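Side-chain contacts in haloacid dehalogenase-like hydrolase (Salmonella enterica subsp. enterica serovar Typhi, PDB 4EZE), which probably hydrolyses O-phosphoserine to serine and phosphate with the help of magnesium, the last step of serine biosynthesis, as a HAD-superfamily phosphatase: residues 27-32 and 306-311; 58-63 and 69-74. All blocks are in the same frame, centred on the assembly; numbering follows the deposited sequence.

Contact 1: 27-32 and 306-311; sequences YFITTQ and FELLLF
A water links Phe311 to Tyr27: its oxygen donates to the carbonyl Phe311 O at 3.0 Å, and the same water oxygen lies 2.5 Å from Tyr27 OH, unusually close, so that this length is best not pressed. The phenol thus reaches the backbone of the C-terminal tail through one solvent molecule, while the rest of its ring joins the apolar packing. Strand 23-29 is the first strand of a ferredoxin-like β-α-β-β-α-β domain. Its antiparallel sheet carries helix 34-45 on the face to which Phe28 points; Tyr27 and Ile29, alternating with Phe28, turn to the other face, where the 3-10 turn 306-309 and Phe311 lie.

The centre of this packing is the pair of aromatic rings. Phe311 puts its CD2 over one face of the Tyr27 ring, with CD2 only 3.3 Å from Tyr27 CG, so the touch falls near the root of the ring rather than at the hydroxyl. The two planes are inclined at 46°, an oblique pairing with centroids 4.7 Å apart. In Tyr27, CG stands anti to the carbonyl carbon (chi1 -54°), which turns a face of the ring to Phe311 and carries OH on to the water.

Tyrosine suits this place because one side chain supplies both a broad apolar face and a polar end. Phe311 and Leu308 bring a flat ring and a branched aliphatic end to this buried apolar layer. Phe311 also meets Phe99 of strand 97-100 and, edge-to-face, the ring of Tyr69. Ile29, the next residue on this face of the strand, adds branched bulk: its CG1 lies 4.0 Å from Phe311 CE1, and it meets Leu308 tip to tip, with Ile29 CG1 4.0 Å from Leu308 CD2.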
# COMPACT_ATOMS: atom_id res chain seq x y z
N TYR A 27 6.23 15.94 -8.05
CA TYR A 27 4.93 16.55 -7.77
C TYR A 27 4.79 16.77 -6.28
O TYR A 27 5.16 15.91 -5.49
CB TYR A 27 3.79 15.62 -8.19
CG TYR A 27 3.83 15.13 -9.62
CD1 TYR A 27 3.34 15.91 -10.66
CD2 TYR A 27 4.33 13.86 -9.94
CE1 TYR A 27 3.35 15.47 -11.97
CE2 TYR A 27 4.34 13.40 -11.24
CZ TYR A 27 3.85 14.22 -12.26
OH TYR A 27 3.84 13.77 -13.56
N PHE A 28 4.21 17.90 -5.89
CA PHE A 28 4.01 18.19 -4.50
C PHE A 28 2.54 18.37 -4.25
O PHE A 28 1.89 19.12 -4.96
CB PHE A 28 4.68 19.51 -4.13
CG PHE A 28 6.16 19.46 -4.21
CD1 PHE A 28 6.90 19.05 -3.13
CD2 PHE A 28 6.81 19.85 -5.37
CE1 PHE A 28 8.27 19.00 -3.20
CE2 PHE A 28 8.18 19.80 -5.45
CZ PHE A 28 8.91 19.37 -4.37
N ILE A 29 2.01 17.72 -3.22
CA ILE A 29 0.61 17.89 -2.87
C ILE A 29 0.48 18.33 -1.43
O ILE A 29 0.94 17.64 -0.51
CB ILE A 29 -0.17 16.57 -3.00
CG1 ILE A 29 0.02 15.95 -4.39
CG2 ILE A 29 -1.64 16.81 -2.69
CD1 ILE A 29 1.24 15.06 -4.50
N THR A 30 -0.22 19.43 -1.23
CA THR A 30 -0.31 20.01 0.07
C THR A 30 -1.63 20.73 0.27
O THR A 30 -2.24 21.14 -0.70
CB THR A 30 0.81 21.04 0.21
OG1 THR A 30 0.80 21.53 1.55
CG2 THR A 30 0.59 22.20 -0.76
N THR A 31 -2.08 20.90 1.52
CA THR A 31 -3.26 21.76 1.79
C THR A 31 -2.92 23.25 1.90
O THR A 31 -3.82 24.09 1.94
CB THR A 31 -3.98 21.35 3.08
OG1 THR A 31 -3.03 21.34 4.16
CG2 THR A 31 -4.61 19.94 2.90
N GLN A 32 -1.62 23.56 1.95
CA GLN A 32 -1.15 24.93 2.05
C GLN A 32 -1.40 25.67 0.73
O GLN A 32 -1.31 25.06 -0.34
CB GLN A 32 0.35 24.96 2.43
CG GLN A 32 1.00 26.33 2.24
CD GLN A 32 2.27 26.58 3.07
OE1 GLN A 32 2.46 27.69 3.56
NE2 GLN A 32 3.14 25.57 3.22
N PHE A 306 -5.33 7.34 -1.58
CA PHE A 306 -4.82 6.63 -2.74
C PHE A 306 -5.16 7.34 -4.07
O PHE A 306 -4.73 6.92 -5.15
CB PHE A 306 -5.38 5.21 -2.76
CG PHE A 306 -4.64 4.25 -1.88
CD1 PHE A 306 -3.38 3.81 -2.22
CD2 PHE A 306 -5.21 3.77 -0.72
CE1 PHE A 306 -2.69 2.91 -1.40
CE2 PHE A 306 -4.56 2.86 0.08
CZ PHE A 306 -3.29 2.42 -0.26
N GLU A 307 -5.95 8.41 -4.01
CA GLU A 307 -6.15 9.18 -5.24
C GLU A 307 -4.77 9.54 -5.80
O GLU A 307 -4.59 9.58 -7.03
CB GLU A 307 -7.02 10.42 -5.01
CG GLU A 307 -6.36 11.54 -4.20
CD GLU A 307 -6.40 11.27 -2.70
OE1 GLU A 307 -6.83 10.15 -2.34
OE2 GLU A 307 -6.02 12.17 -1.90
N LEU A 308 -3.80 9.74 -4.91
CA LEU A 308 -2.44 10.16 -5.33
C LEU A 308 -1.70 9.15 -6.22
O LEU A 308 -0.74 9.52 -6.88
CB LEU A 308 -1.54 10.50 -4.12
CG LEU A 308 -1.89 11.62 -3.14
CD1 LEU A 308 -0.64 12.05 -2.38
CD2 LEU A 308 -2.47 12.83 -3.85
N LEU A 309 -2.12 7.89 -6.26
CA LEU A 309 -1.48 6.97 -7.21
C LEU A 309 -1.58 7.50 -8.65
O LEU A 309 -0.82 7.11 -9.55
CB LEU A 309 -2.10 5.59 -7.13
CG LEU A 309 -1.92 4.84 -5.81
CD1 LEU A 309 -2.70 3.55 -5.91
CD2 LEU A 309 -0.46 4.53 -5.60
N LEU A 310 -2.51 8.41 -8.91
CA LEU A 310 -2.51 9.01 -10.24
C LEU A 310 -1.11 9.42 -10.71
O LEU A 310 -0.73 9.16 -11.85
CB LEU A 310 -3.42 10.23 -10.29
CG LEU A 310 -3.67 10.64 -11.74
CD1 LEU A 310 -4.47 9.57 -12.43
CD2 LEU A 310 -4.39 11.97 -11.80
N PHE A 311 -0.35 10.09 -9.83
CA PHE A 311 0.97 10.63 -10.21
C PHE A 311 1.97 9.58 -10.65
O PHE A 311 3.01 9.90 -11.21
CB PHE A 311 1.55 11.51 -9.10
CG PHE A 311 0.72 12.72 -8.85
CD1 PHE A 311 -0.24 12.71 -7.83
CD2 PHE A 311 0.80 13.81 -9.69
CE1 PHE A 311 -1.05 13.80 -7.62
CE2 PHE A 311 -0.01 14.92 -9.49
CZ PHE A 311 -0.94 14.92 -8.46
O HOH W 1 3.27 11.39 -13.80

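Contact 2: 58-63 and 69-74; sequences DKRYAA and YLKLTL
Arg60 and Tyr69 face each other as a hydrogen-bonded pair of the antiparallel β-hairpin made by strands 56-62 and 67-75. Arg60 N donates to Tyr69 O (2.9 Å), and Tyr69 N returns a bond to Arg60 O. Asp58 and Lys71 form the next such pair, with the non-hydrogen-bonded pair Lys59 and Leu70 between them.

The Tyr69 side chain leans across to the partner strand because its CG sits between the backbone N and the carbonyl carbon (chi1 59°). One ring face then receives Arg60 CB, 3.5 Å from Tyr69 CZ, while Ala62 N lies at the ring edge, in its plane. A small alanine fits there, its CB 4.0 Å from Tyr69 CE1.

Beyond CB, Arg60 runs extended to NE, and its guanidinium is turned 71° from the tyrosine ring. Asp58 OD2 sits at the guanidinium edge, accepting from Arg60 NH2 at 2.7 Å in a salt bridge and more weakly from NE. This two-residue step along one strand steadies the guanidinium, while Lys71 CD lies over one of its faces. Lys71 leaves with CG anti to the backbone N (chi1 178°) and stays fully extended, which brings its NZ to 3.2 Å from Arg60 NH1.

The closeness of the two cations is probably tolerated because both reach the same anion, the C-terminal carboxylate of Leu317: Arg60 NH1 and Tyr69 OH meet Leu317 OXT, and Lys71 NZ meets Leu317 O. On the opposite face Lys59 pairs with Asp35, and Leu70 packs against helix 34-45. The chemistry implies that the hairpin holds the chain end, whose negative charge would offset the arginine and lysine, with Asp58 probably completing the balance.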
# COMPACT_ATOMS: atom_id res chain seq x y z
N ASP A 58 5.23 24.60 -12.02
CA ASP A 58 3.96 24.79 -12.68
C ASP A 58 2.86 24.29 -11.76
O ASP A 58 2.87 23.14 -11.32
CB ASP A 58 3.97 24.05 -14.04
CG ASP A 58 3.05 24.68 -15.05
OD1 ASP A 58 2.31 25.63 -14.69
OD2 ASP A 58 3.05 24.23 -16.21
N LYS A 59 1.92 25.16 -11.43
CA LYS A 59 0.81 24.74 -10.61
C LYS A 59 -0.33 24.28 -11.51
O LYS A 59 -0.68 24.95 -12.47
CB LYS A 59 0.36 25.83 -9.64
CG LYS A 59 -0.08 27.12 -10.27
CD LYS A 59 -0.45 28.11 -9.19
CE LYS A 59 -0.95 29.41 -9.80
NZ LYS A 59 -1.38 30.33 -8.72
N ARG A 60 -0.90 23.13 -11.17
CA ARG A 60 -1.82 22.45 -12.07
C ARG A 60 -2.96 21.79 -11.31
O ARG A 60 -2.91 21.64 -10.10
CB ARG A 60 -1.05 21.39 -12.84
CG ARG A 60 0.12 21.97 -13.61
CD ARG A 60 0.61 21.00 -14.67
NE ARG A 60 1.60 21.65 -15.53
CZ ARG A 60 2.33 21.04 -16.46
NH1 ARG A 60 2.19 19.74 -16.69
NH2 ARG A 60 3.20 21.75 -17.18
N TYR A 61 -3.99 21.39 -12.04
CA TYR A 61 -5.09 20.74 -11.37
C TYR A 61 -5.48 19.44 -12.05
O TYR A 61 -5.95 19.43 -13.17
CB TYR A 61 -6.25 21.70 -11.35
CG TYR A 61 -7.54 21.12 -10.84
CD1 TYR A 61 -7.76 20.98 -9.48
CD2 TYR A 61 -8.56 20.75 -11.71
CE1 TYR A 61 -8.95 20.49 -9.00
CE2 TYR A 61 -9.76 20.25 -11.24
CZ TYR A 61 -9.95 20.11 -9.88
OH TYR A 61 -11.13 19.61 -9.37
N ALA A 62 -5.28 18.33 -11.36
CA ALA A 62 -5.76 17.05 -11.89
C ALA A 62 -7.24 16.84 -11.56
O ALA A 62 -7.57 16.35 -10.49
CB ALA A 62 -4.92 15.91 -11.35
N ALA A 63 -8.12 17.19 -12.50
CA ALA A 63 -9.58 17.13 -12.30
C ALA A 63 -10.07 15.76 -11.87
O ALA A 63 -11.00 15.64 -11.09
CB ALA A 63 -10.32 17.57 -13.57
N TYR A 69 -2.03 20.46 -7.63
CA TYR A 69 -0.67 20.19 -7.19
C TYR A 69 0.37 21.14 -7.79
O TYR A 69 0.09 21.90 -8.71
CB TYR A 69 -0.27 18.77 -7.56
CG TYR A 69 -0.35 18.53 -9.03
CD1 TYR A 69 -1.59 18.38 -9.65
CD2 TYR A 69 0.79 18.47 -9.82
CE1 TYR A 69 -1.69 18.16 -11.00
CE2 TYR A 69 0.71 18.25 -11.18
CZ TYR A 69 -0.54 18.11 -11.77
OH TYR A 69 -0.67 17.90 -13.12
N LEU A 70 1.59 21.05 -7.26
CA LEU A 70 2.71 21.83 -7.76
C LEU A 70 3.68 20.90 -8.46
O LEU A 70 4.09 19.89 -7.90
CB LEU A 70 3.44 22.54 -6.61
CG LEU A 70 4.57 23.47 -7.06
CD1 LEU A 70 4.05 24.71 -7.78
CD2 LEU A 70 5.39 23.87 -5.85
N LYS A 71 4.04 21.21 -9.70
CA LYS A 71 4.94 20.34 -10.43
C LYS A 71 6.30 21.03 -10.60
O LYS A 71 6.38 22.18 -10.96
CB LYS A 71 4.35 19.94 -11.79
CG LYS A 71 5.27 19.07 -12.64
CD LYS A 71 4.60 18.72 -13.96
CE LYS A 71 5.55 18.08 -14.96
NZ LYS A 71 4.87 18.04 -16.29
N LEU A 72 7.37 20.32 -10.30
CA LEU A 72 8.68 20.94 -10.35
C LEU A 72 9.52 20.12 -11.30
O LEU A 72 9.60 18.90 -11.16
CB LEU A 72 9.33 20.98 -8.96
CG LEU A 72 10.86 21.14 -9.01
CD1 LEU A 72 11.23 22.52 -9.54
CD2 LEU A 72 11.52 20.91 -7.66
N THR A 73 10.14 20.79 -12.26
CA THR A 73 11.09 20.11 -13.14
C THR A 73 12.47 20.65 -12.85
O THR A 73 12.68 21.86 -12.78
CB THR A 73 10.73 20.29 -14.61
OG1 THR A 73 9.37 19.89 -14.81
CG2 THR A 73 11.63 19.43 -15.46
N LEU A 74 13.39 19.73 -12.61
CA LEU A 74 14.75 20.08 -12.28
C LEU A 74 15.69 19.03 -12.85
O LEU A 74 15.27 17.93 -13.19
CB LEU A 74 14.93 20.22 -10.77
CG LEU A 74 15.06 18.97 -9.92
CD1 LEU A 74 15.21 19.33 -8.47
CD2 LEU A 74 13.88 18.05 -10.12

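Overall arrangement
From the N terminus, strand 23-29 opens contact 1, which is closed only after 273 intervening residues, when 306-311 returns. Contact 2 falls within that long loop as a short hairpin closure with five residues between its segments, so the two nest and do not cross. Strands 23-29 and 67-75 are neighbours in the same sheet, and the ring of Tyr69 packs on Tyr27. The loop also contains the parallel-sheet core with the sodium-binding aspartates, away from both contacts. Together the two contacts tie the tail that follows the core's edge strand 299-301 to the N-terminal ferredoxin-like domain: contact 1 through 306-311, and the hairpin of contact 2 through its bonds to the chain end at Leu317.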